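Local structure of 11S globulin beta subunit (Cucurbita maxima, 2EVX) at the interface of chains A and B. The protein serves as a seed storage protein of the 11S globulin family, a nutrient reservoir built from two-chain subunits that assemble into hexamers. Coordinates in Å, arbitrary orientation; residue numbers count along the deposited sequence, not the author numbering. Chains: chain A/B, 11S globulin beta subunit.

The interface of chains A and B. Residues chain A 418-421; chain B 124-126.
The short helix 416-419 of chain A and the loop that follows it, A:Leu420 and A:Pro421, lie against strand 124-125 of chain B and its continuation at B:Gln126. Both chains are 11S globulins, two-cupin seed storage proteins that assemble into hexamers; here a helical segment in the C-terminal half of one subunit meets the N-terminal cupin of its neighbour. The carbonyl oxygen O of A:Met419, at the end of the helix, accepts a hydrogen bond from the backbone N of B:Gln126 at 2.9 Å. The bond is moderately bent, and the donor is tilted 21° from the carbonyl plane. With CG tucked between its own backbone N and C (chi1 54°), the side chain of B:Gln126 runs past the A:Met419 carbonyl and, extended from there, carries its amide to the side chain of A:Leu420. A:Met419 kinks along its thioether chain, runs roughly perpendicular to that of B:Gln126 and lays its terminal methyl CE 3.7 Å from CB of B:Gln126; the amide NE2 is 3.9 Å from the same CE. On the other flank, CD2 of A:Leu420 is 3.8 Å from the amide oxygen OE1 of B:Gln126. Shortening B:Gln126 to an alanine is likely to strip CD2 of A:Leu420 of its amide neighbour and leave the A:Met419 methyl with less to pack on. The ring of A:Pro421 crosses the B:His125 side chain, its CG 3.8 Å from CB of the histidine. Within chain B, ND1 of the B:His125 imidazole donates to the carbonyl O of B:Gln126 at 2.7 Å, a bent bond with the acceptor well out of the ring plane, which may help limit the ring's rotation.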
loop_
_atom_site.group_PDB
_atom_site.type_symbol
_atom_site.label_atom_id
_atom_site.label_comp_id
_atom_site.label_asym_id
_atom_site.label_seq_id
_atom_site.Cartn_x
_atom_site.Cartn_y
_atom_site.Cartn_z
ATOM N N ARG A 418 24.374 0.265 -23.978
ATOM C CA ARG A 418 25.481 -0.678 -23.824
ATOM C C ARG A 418 24.985 -2.112 -23.676
ATOM O O ARG A 418 25.579 -3.041 -24.214
ATOM C CB ARG A 418 26.325 -0.333 -22.592
ATOM C CG ARG A 418 26.924 1.069 -22.559
ATOM C CD ARG A 418 27.693 1.382 -23.823
ATOM N NE ARG A 418 28.712 2.408 -23.618
ATOM C CZ ARG A 418 29.944 2.162 -23.180
ATOM N NH1 ARG A 418 30.320 0.917 -22.900
ATOM N NH2 ARG A 418 30.801 3.163 -23.023
ATOM N N MET A 419 23.899 -2.291 -22.935
ATOM C CA MET A 419 23.331 -3.614 -22.707
ATOM C C MET A 419 22.811 -4.257 -23.987
ATOM O O MET A 419 22.706 -5.480 -24.087
ATOM C CB MET A 419 22.177 -3.523 -21.703
ATOM C CG MET A 419 22.578 -3.299 -20.251
ATOM S SD MET A 419 23.196 -4.810 -19.427
ATOM C CE MET A 419 21.638 -5.621 -18.986
ATOM N N LEU A 420 22.491 -3.435 -24.974
ATOM C CA LEU A 420 21.929 -3.959 -26.209
ATOM C C LEU A 420 22.906 -4.511 -27.237
ATOM O O LEU A 420 23.954 -3.920 -27.488
ATOM C CB LEU A 420 21.047 -2.882 -26.854
ATOM C CG LEU A 420 19.791 -2.491 -26.051
ATOM C CD1 LEU A 420 19.184 -1.215 -26.615
ATOM C CD2 LEU A 420 18.788 -3.647 -26.064
ATOM N N PRO A 421 22.575 -5.673 -27.829
ATOM C CA PRO A 421 23.404 -6.327 -28.847
ATOM C C PRO A 421 23.402 -5.456 -30.100
ATOM O O PRO A 421 22.370 -4.883 -30.448
ATOM C CB PRO A 421 22.680 -7.647 -29.089
ATOM C CG PRO A 421 22.009 -7.913 -27.776
ATOM C CD PRO A 421 21.476 -6.559 -27.413
ATOM N N GLN B 124 29.896 -6.137 -26.617
ATOM C CA GLN B 124 29.553 -6.484 -25.242
ATOM C C GLN B 124 28.051 -6.296 -25.095
ATOM O O GLN B 124 27.533 -5.218 -25.393
ATOM C CB GLN B 124 30.260 -5.557 -24.252
ATOM C CG GLN B 124 31.376 -6.211 -23.475
ATOM C CD GLN B 124 32.018 -5.263 -22.481
ATOM O OE1 GLN B 124 32.975 -5.621 -21.789
ATOM N NE2 GLN B 124 31.490 -4.042 -22.402
ATOM N N HIS B 125 27.353 -7.329 -24.636
ATOM C CA HIS B 125 25.911 -7.218 -24.476
ATOM C C HIS B 125 25.344 -7.995 -23.291
ATOM O O HIS B 125 26.049 -8.719 -22.585
ATOM C CB HIS B 125 25.206 -7.680 -25.749
ATOM C CG HIS B 125 25.515 -9.095 -26.114
ATOM N ND1 HIS B 125 25.402 -10.132 -25.214
ATOM C CD2 HIS B 125 25.956 -9.645 -27.268
ATOM C CE1 HIS B 125 25.765 -11.260 -25.796
ATOM N NE2 HIS B 125 26.106 -10.993 -27.044
ATOM N N GLN B 126 24.042 -7.835 -23.099
ATOM C CA GLN B 126 23.313 -8.484 -22.026
ATOM C C GLN B 126 23.164 -9.952 -22.325
ATOM O O GLN B 126 23.347 -10.392 -23.451
ATOM C CB GLN B 126 21.929 -7.859 -21.908
ATOM C CG GLN B 126 21.179 -7.881 -23.226
ATOM C CD GLN B 126 19.876 -7.119 -23.189
ATOM O OE1 GLN B 126 19.260 -6.884 -24.226
ATOM N NE2 GLN B 126 19.443 -6.734 -21.995
#